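Local coordinates for protein putative ATP binding component of ABC-transporter (Escherichia coli, PDB 2R5O) that probably binds the O-antigen polysaccharide through this C-terminal domain of Wzt, the ATP-binding component of an ABC transporter for polysaccharide export, at residues L130-S142 against S171-S183. Sequence-based numbering, arbitrary orientation. Where two conformers were deposited one is given.
Sequences LPVDLNSGDYLLS and SMDFWGVIDLKSS. With NA (sodium ion), chain K.
Asn135 ND2 is gripped by two backbone carbonyls of the facing segment: Phe174 O at 2.9 Å and, almost straight at 174°, Gly176 O at 2.9 Å. Gly176 O lies in the amide plane, whereas Phe174 O is tilted a little from it. The amide lies nearly parallel (9°) to one face of the Phe174 ring, with Asn135 CG 3.7 Å above its centre; the two bonds and the stack together fix its rotation. Asn135 OD1 accepts from Ser136 N, and Ser136 OG gives its proton to the syn side of Asp173 OD1 (2.8 Å). Backbone bonds on each side of Leu134, Asn135 N to Val177 O and Asp179 N to Asp133 O, make a single beta bridge between Leu134 and Ile178. It ties the turn between strands 123-131 and 137-147, which lie in the two sheets of the immunoglobulin-like domain, to the tail leading to strand 183-186. That tail pairs with the second subunit, in keeping with the domain swapping of this dimer. Tyr139 OH donates to Asn135 O (2.7 Å), while Val177 CG2 abuts the ring edge and Leu134 CD1 lies over a face. With chi1 at -166°, the Asp179 carboxylate swings away from its own backbone nitrogen, and OD1 meets the sodium ion (2.7 Å), which Tyr102 OH of the second subunit also binds; the same OD1 accepts from Lys181 N in an Asx turn. Asn69 bonds to both Asp133 OD1 and Asp179 OD2. Lys181 lays CD against the Asp133 carboxylate, its NZ reaching OD1 through a water.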
ATOM      1  N   LEU A 130     -10.922  -0.269  -6.549  1.00 14.25           N
ATOM      2  CA  LEU A 130      -9.972  -0.241  -5.465  1.00 15.58           C
ATOM      3  C   LEU A 130      -9.503   1.183  -5.219  1.00 15.86           C
ATOM      4  O   LEU A 130      -9.510   2.012  -6.125  1.00 15.24           O
ATOM      5  CB  LEU A 130      -8.783  -1.175  -5.753  1.00 15.47           C
ATOM      6  CG  LEU A 130      -8.005  -0.846  -7.028  1.00 15.46           C
ATOM      7  CD1 LEU A 130      -6.813   0.048  -6.754  1.00 17.97           C
ATOM      8  CD2 LEU A 130      -7.572  -2.107  -7.778  1.00 19.32           C
ATOM      9  N   PRO A 131      -9.099   1.446  -3.971  1.00 16.92           N
ATOM     10  CA  PRO A 131      -8.528   2.732  -3.622  1.00 18.02           C
ATOM     11  C   PRO A 131      -7.068   2.765  -4.062  1.00 16.44           C
ATOM     12  O   PRO A 131      -6.295   1.871  -3.731  1.00 17.05           O
ATOM     13  CB  PRO A 131      -8.673   2.774  -2.099  1.00 18.19           C
ATOM     14  CG  PRO A 131      -8.539   1.386  -1.687  1.00 20.97           C
ATOM     15  CD  PRO A 131      -9.163   0.563  -2.791  1.00 17.97           C
ATOM     16  N   VAL A 132      -6.695   3.785  -4.806  1.00 18.24           N
ATOM     17  CA  VAL A 132      -5.363   3.813  -5.371  1.00 18.04           C
ATOM     18  C   VAL A 132      -4.399   4.380  -4.301  1.00 18.11           C
ATOM     19  O   VAL A 132      -4.002   5.557  -4.320  1.00 18.92           O
ATOM     20  CB  VAL A 132      -5.342   4.569  -6.695  1.00 18.93           C
ATOM     21  CG1 VAL A 132      -3.951   4.534  -7.319  1.00 19.24           C
ATOM     22  CG2 VAL A 132      -6.379   3.945  -7.669  1.00 18.20           C
ATOM     23  N   ASP A 133      -4.046   3.508  -3.366  1.00 17.99           N
ATOM     24  CA  ASP A 133      -3.276   3.865  -2.137  1.00 16.92           C
ATOM     25  C   ASP A 133      -1.743   3.848  -2.445  1.00 16.94           C
ATOM     26  O   ASP A 133      -0.990   3.026  -1.929  1.00 17.74           O
ATOM     27  CB  ASP A 133      -3.655   2.904  -0.987  1.00 18.33           C
ATOM     28  CG  ASP A 133      -5.046   3.131  -0.419  1.00 18.37           C
ATOM     29  OD1 ASP A 133      -5.670   4.165  -0.687  1.00 21.46           O
ATOM     30  OD2 ASP A 133      -5.551   2.257   0.330  1.00 21.41           O
ATOM     31  N   LEU A 134      -1.354   4.725  -3.373  1.00 17.79           N
ATOM     32  CA  LEU A 134      -0.018   4.833  -3.935  1.00 16.93           C
ATOM     33  C   LEU A 134       0.440   6.271  -3.892  1.00 17.36           C
ATOM     34  O   LEU A 134      -0.376   7.205  -3.843  1.00 18.43           O
ATOM     35  CB  LEU A 134       0.030   4.347  -5.399  1.00 16.29           C
ATOM     36  CG  LEU A 134      -0.409   2.907  -5.648  1.00 16.79           C
ATOM     37  CD1 LEU A 134      -0.370   2.579  -7.112  1.00 16.87           C
ATOM     38  CD2 LEU A 134       0.419   1.917  -4.875  1.00 16.59           C
ATOM     39  N   ASN A 135       1.753   6.474  -3.875  1.00 16.50           N
ATOM     40  CA  ASN A 135       2.304   7.820  -3.858  1.00 16.42           C
ATOM     41  C   ASN A 135       2.219   8.425  -5.266  1.00 16.57           C
ATOM     42  O   ASN A 135       1.944   7.746  -6.265  1.00 17.21           O
ATOM     43  CB  ASN A 135       3.764   7.779  -3.365  1.00 16.51           C
ATOM     44  CG  ASN A 135       4.162   9.009  -2.573  1.00 16.57           C
ATOM     45  OD1 ASN A 135       3.424   9.995  -2.535  1.00 17.41           O
ATOM     46  ND2 ASN A 135       5.317   8.943  -1.931  1.00 15.94           N
ATOM     47  N   SER A 136       2.447   9.725  -5.364  1.00 16.96           N
ATOM     48  CA  SER A 136       2.476  10.368  -6.680  1.00 17.74           C
ATOM     49  C   SER A 136       3.470   9.653  -7.566  1.00 16.93           C
ATOM     50  O   SER A 136       4.534   9.224  -7.082  1.00 17.98           O
ATOM     51  CB  SER A 136       2.954  11.819  -6.588  1.00 18.74           C
ATOM     52  OG  SER A 136       2.022  12.615  -5.891  1.00 21.51           O
ATOM     53  N   GLY A 137       3.146   9.521  -8.854  1.00 17.39           N
ATOM     54  CA  GLY A 137       4.054   8.906  -9.813  1.00 16.22           C
ATOM     55  C   GLY A 137       3.295   8.140 -10.881  1.00 16.08           C
ATOM     56  O   GLY A 137       2.100   8.285 -11.022  1.00 16.64           O
ATOM     57  N   ASP A 138       4.014   7.370 -11.673  1.00 15.87           N
ATOM     58  CA  ASP A 138       3.470   6.617 -12.808  1.00 16.44           C
ATOM     59  C   ASP A 138       3.558   5.118 -12.504  1.00 15.48           C
ATOM     60  O   ASP A 138       4.562   4.647 -11.927  1.00 17.21           O
ATOM     61  CB  ASP A 138       4.280   6.915 -14.078  1.00 17.00           C
ATOM     62  CG  ASP A 138       4.028   8.304 -14.644  1.00 18.87           C
ATOM     63  OD1 ASP A 138       3.079   8.977 -14.222  1.00 20.41           O
ATOM     64  OD2 ASP A 138       4.812   8.712 -15.533  1.00 24.50           O
ATOM     65  N   TYR A 139       2.534   4.382 -12.907  1.00 14.83           N
ATOM     66  CA  TYR A 139       2.439   2.960 -12.635  1.00 14.69           C
ATOM     67  C   TYR A 139       1.939   2.264 -13.903  1.00 15.09           C
ATOM     68  O   TYR A 139       1.328   2.869 -14.789  1.00 14.98           O
ATOM     69  CB  TYR A 139       1.491   2.732 -11.450  1.00 15.65           C
ATOM     70  CG  TYR A 139       1.949   3.476 -10.207  1.00 15.67           C
ATOM     71  CD1 TYR A 139       2.897   2.941  -9.354  1.00 15.47           C
ATOM     72  CD2 TYR A 139       1.486   4.755  -9.936  1.00 15.10           C
ATOM     73  CE1 TYR A 139       3.338   3.607  -8.253  1.00 15.61           C
ATOM     74  CE2 TYR A 139       1.910   5.450  -8.822  1.00 15.33           C
ATOM     75  CZ  TYR A 139       2.856   4.867  -7.976  1.00 14.86           C
ATOM     76  OH  TYR A 139       3.314   5.521  -6.863  1.00 15.39           O
ATOM     77  N   LEU A 140       2.178   0.963 -13.952  1.00 14.57           N
ATOM     78  CA  LEU A 140       1.821   0.128 -15.073  1.00 14.27           C
ATOM     79  C   LEU A 140       0.741  -0.846 -14.692  1.00 13.68           C
ATOM     80  O   LEU A 140       0.889  -1.607 -13.712  1.00 14.20           O
ATOM     81  CB  LEU A 140       3.028  -0.656 -15.571  1.00 14.60           C
ATOM     82  CG  LEU A 140       4.256   0.167 -15.969  1.00 15.93           C
ATOM     83  CD1 LEU A 140       5.422  -0.704 -16.341  1.00 17.34           C
ATOM     84  CD2 LEU A 140       3.918   1.135 -17.103  1.00 17.47           C
ATOM     85  N   LEU A 141      -0.349  -0.831 -15.452  1.00 13.60           N
ATOM     86  CA  LEU A 141      -1.505  -1.700 -15.229  1.00 13.51           C
ATOM     87  C   LEU A 141      -1.562  -2.767 -16.306  1.00 13.27           C
ATOM     88  O   LEU A 141      -1.328  -2.501 -17.487  1.00 14.07           O
ATOM     89  CB  LEU A 141      -2.793  -0.860 -15.263  1.00 13.62           C
ATOM     90  CG  LEU A 141      -4.135  -1.588 -15.189  1.00 14.41           C
ATOM     91  CD1 LEU A 141      -4.338  -2.284 -13.870  1.00 14.64           C
ATOM     92  CD2 LEU A 141      -5.263  -0.591 -15.470  1.00 14.84           C
ATOM     93  N   SER A 142      -1.915  -3.976 -15.880  1.00 13.49           N
ATOM     94  CA  SER A 142      -2.220  -5.118 -16.756  1.00 13.64           C
ATOM     95  C   SER A 142      -3.643  -5.605 -16.518  1.00 13.55           C
ATOM     96  O   SER A 142      -4.091  -5.647 -15.380  1.00 14.01           O
ATOM     97  CB  SER A 142      -1.300  -6.304 -16.398  1.00 14.54           C
ATOM     98  OG  SER A 142       0.071  -5.950 -16.455  1.00 14.23           O
ATOM     99  N   SER A 171      -1.371  16.110  -3.169  1.00 17.54           N
ATOM    100  CA  SER A 171      -0.839  17.415  -2.752  1.00 18.27           C
ATOM    101  C   SER A 171       0.446  17.249  -1.952  1.00 19.06           C
ATOM    102  O   SER A 171       1.430  17.941  -2.219  1.00 20.15           O
ATOM    103  CB  SER A 171      -1.875  18.223  -1.958  1.00 18.28           C
ATOM    104  OG  SER A 171      -2.368  17.491  -0.874  1.00 20.43           O
ATOM    105  N   MET A 172       0.427  16.374  -0.945  1.00 19.81           N
ATOM    106  CA  MET A 172       1.603  16.139  -0.105  1.00 20.12           C
ATOM    107  C   MET A 172       1.994  14.674  -0.142  1.00 20.41           C
ATOM    108  O   MET A 172       1.287  13.795   0.391  1.00 21.82           O
ATOM    109  CB  MET A 172       1.325  16.557   1.323  1.00 20.16           C
ATOM    110  CG  MET A 172       0.976  18.033   1.434  1.00 22.06           C
ATOM    111  SD  MET A 172       1.138  18.627   3.109  1.00 23.23           S
ATOM    112  CE  MET A 172       0.087  20.064   3.063  1.00 26.10           C
ATOM    113  N   ASP A 173       3.148  14.409  -0.741  1.00 19.97           N
ATOM    114  CA  ASP A 173       3.671  13.043  -0.804  1.00 19.98           C
ATOM    115  C   ASP A 173       4.136  12.586   0.592  1.00 18.74           C
ATOM    116  O   ASP A 173       4.648  13.371   1.375  1.00 19.20           O
ATOM    117  CB  ASP A 173       4.878  12.984  -1.745  1.00 19.70           C
ATOM    118  CG  ASP A 173       4.501  13.041  -3.195  1.00 22.20           C
ATOM    119  OD1 ASP A 173       3.312  13.297  -3.498  1.00 21.47           O
ATOM    120  OD2 ASP A 173       5.413  12.823  -4.025  1.00 25.58           O
ATOM    121  N   PHE A 174       3.997  11.283   0.857  1.00 17.43           N
ATOM    122  CA  PHE A 174       4.602  10.643   1.991  1.00 17.99           C
ATOM    123  C   PHE A 174       5.942  10.069   1.456  1.00 17.29           C
ATOM    124  O   PHE A 174       6.343  10.382   0.313  1.00 17.34           O
ATOM    125  CB  PHE A 174       3.676   9.574   2.592  0.65 17.50           C
ATOM    126  CG  PHE A 174       3.205   8.537   1.590  0.65 14.91           C
ATOM    127  CD1 PHE A 174       3.944   7.412   1.325  0.65 15.00           C
ATOM    128  CD2 PHE A 174       1.995   8.698   0.916  0.65 13.31           C
ATOM    129  CE1 PHE A 174       3.519   6.494   0.410  0.65 15.59           C
ATOM    130  CE2 PHE A 174       1.581   7.790  -0.034  0.65 16.26           C
ATOM    131  CZ  PHE A 174       2.338   6.687  -0.271  0.65 14.10           C
ATOM    132  N   TRP A 175       6.677   9.338   2.266  1.00 17.92           N
ATOM    133  CA  TRP A 175       7.937   8.729   1.812  1.00 17.98           C
ATOM    134  C   TRP A 175       7.636   7.324   1.334  1.00 18.76           C
ATOM    135  O   TRP A 175       6.959   6.538   2.020  1.00 19.59           O
ATOM    136  CB  TRP A 175       8.977   8.659   2.938  1.00 19.59           C
ATOM    137  CG  TRP A 175       9.589   9.965   3.323  1.00 21.59           C
ATOM    138  CD1 TRP A 175       8.965  11.006   3.947  1.00 24.87           C
ATOM    139  CD2 TRP A 175      10.947  10.379   3.112  1.00 25.14           C
ATOM    140  NE1 TRP A 175       9.847  12.040   4.136  1.00 25.97           N
ATOM    141  CE2 TRP A 175      11.072  11.681   3.640  1.00 24.43           C
ATOM    142  CE3 TRP A 175      12.071   9.776   2.535  1.00 25.28           C
ATOM    143  CZ2 TRP A 175      12.268  12.399   3.596  1.00 24.57           C
ATOM    144  CZ3 TRP A 175      13.268  10.486   2.501  1.00 24.09           C
ATOM    145  CH2 TRP A 175      13.358  11.782   3.034  1.00 24.32           C
ATOM    146  N   GLY A 176       8.104   7.010   0.140  1.00 18.11           N
ATOM    147  CA  GLY A 176       7.960   5.688  -0.374  1.00 17.61           C
ATOM    148  C   GLY A 176       6.966   5.611  -1.478  1.00 16.84           C
ATOM    149  O   GLY A 176       6.813   6.540  -2.281  1.00 17.87           O
ATOM    150  N   VAL A 177       6.346   4.468  -1.589  1.00 15.07           N
ATOM    151  CA  VAL A 177       5.518   4.180  -2.750  1.00 15.51           C
ATOM    152  C   VAL A 177       4.104   3.785  -2.419  1.00 14.84           C
ATOM    153  O   VAL A 177       3.188   4.075  -3.196  1.00 14.99           O
ATOM    154  CB  VAL A 177       6.224   3.145  -3.661  1.00 15.89           C
ATOM    155  CG1 VAL A 177       6.679   1.909  -2.918  1.00 16.01           C
ATOM    156  CG2 VAL A 177       5.393   2.805  -4.866  1.00 16.66           C
ATOM    157  N   ILE A 178       3.911   3.116  -1.283  1.00 14.88           N
ATOM    158  CA  ILE A 178       2.584   2.607  -0.914  1.00 15.76           C
ATOM    159  C   ILE A 178       2.067   3.328   0.320  1.00 16.23           C
ATOM    160  O   ILE A 178       2.803   3.582   1.275  1.00 16.44           O
ATOM    161  CB  ILE A 178       2.632   1.086  -0.699  1.00 15.96           C
ATOM    162  CG1 ILE A 178       3.677   0.655   0.339  1.00 16.71           C
ATOM    163  CG2 ILE A 178       2.916   0.404  -2.032  1.00 16.09           C
ATOM    164  CD1 ILE A 178       3.439  -0.702   0.929  1.00 17.61           C
ATOM    165  N   ASP A 179       0.777   3.633   0.309  1.00 15.60           N
ATOM    166  CA  ASP A 179       0.166   4.374   1.394  1.00 14.91           C
ATOM    167  C   ASP A 179      -0.534   3.418   2.356  1.00 14.30           C
ATOM    168  O   ASP A 179      -1.613   2.903   2.041  1.00 14.05           O
ATOM    169  CB  ASP A 179      -0.815   5.406   0.874  1.00 15.18           C
ATOM    170  CG  ASP A 179      -1.222   6.401   1.914  1.00 15.39           C
ATOM    171  OD1 ASP A 179      -0.872   6.269   3.100  1.00 14.24           O
ATOM    172  OD2 ASP A 179      -1.901   7.368   1.516  1.00 18.41           O
ATOM    173  N   LEU A 180       0.055   3.203   3.530  1.00 13.84           N
ATOM    174  CA  LEU A 180      -0.552   2.370   4.558  1.00 13.87           C
ATOM    175  C   LEU A 180      -1.553   3.142   5.436  1.00 12.91           C
ATOM    176  O   LEU A 180      -2.164   2.576   6.320  1.00 13.49           O
ATOM    177  CB  LEU A 180       0.531   1.723   5.422  1.00 13.56           C
ATOM    178  CG  LEU A 180       1.356   0.677   4.666  1.00 15.08           C
ATOM    179  CD1 LEU A 180       2.523   0.212   5.511  1.00 16.66           C
ATOM    180  CD2 LEU A 180       0.491  -0.530   4.201  1.00 16.36           C
ATOM    181  N   LYS A 181      -1.716   4.446   5.210  1.00 11.83           N
ATOM    182  CA  LYS A 181      -2.823   5.215   5.794  1.00 12.33           C
ATOM    183  C   LYS A 181      -2.822   5.214   7.318  1.00 13.24           C
ATOM    184  O   LYS A 181      -3.851   5.064   7.964  1.00 14.63           O
ATOM    185  CB  LYS A 181      -4.168   4.736   5.227  1.00 13.42           C
ATOM    186  CG  LYS A 181      -4.260   4.929   3.725  1.00 14.73           C
ATOM    187  CD  LYS A 181      -5.642   4.680   3.118  1.00 16.71           C
ATOM    188  CE  LYS A 181      -6.674   5.712   3.569  1.00 19.35           C
ATOM    189  NZ  LYS A 181      -8.061   5.281   3.264  1.00 20.66           N
ATOM    190  N   SER A 182      -1.675   5.466   7.907  1.00 12.12           N
ATOM    191  CA  SER A 182      -1.590   5.460   9.353  1.00 12.23           C
ATOM    192  C   SER A 182      -2.405   6.583   9.963  1.00 12.69           C
ATOM    193  O   SER A 182      -2.447   7.707   9.432  1.00 13.41           O
ATOM    194  CB  SER A 182      -0.143   5.653   9.772  1.00 12.33           C
ATOM    195  OG  SER A 182       0.035   5.503  11.185  1.00 12.73           O
ATOM    196  N   SER A 183      -3.008   6.297  11.119  1.00 12.41           N
ATOM    197  CA  SER A 183      -3.522   7.330  12.011  1.00 12.83           C
ATOM    198  C   SER A 183      -2.453   7.666  13.040  1.00 13.43           C
ATOM    199  O   SER A 183      -1.436   6.973  13.148  1.00 14.34           O
ATOM    200  CB  SER A 183      -4.843   6.930  12.661  1.00 14.29           C
ATOM    201  OG  SER A 183      -4.676   5.819  13.494  1.00 18.78           O
TER
HETATM  202 NA    NA K  12      -0.453   8.027   5.100  1.00 23.07          NA
HETATM  203  O   HOH W   1      -8.133   4.882   0.650  1.00 21.60           O
HETATM  204  O   HOH W   2      -3.883   1.118   2.248  1.00 25.50           O
HETATM  205  O   HOH W   3      -7.868   2.124   2.065  1.00 40.55           O
HETATM  206  O   HOH W   4      -2.010   8.011  -1.628  1.00 19.92           O
HETATM  207  O   HOH W   5       6.232  10.099  -5.222  1.00 29.40           O
HETATM  208  O   HOH W   6      -2.174   9.608   3.278  1.00 56.38           O
HETATM  209  O   HOH W   7      -2.547   8.722   6.909  1.00 22.29           O
HETATM  210  O   HOH W   8       1.128  10.267   4.990  1.00 25.40           O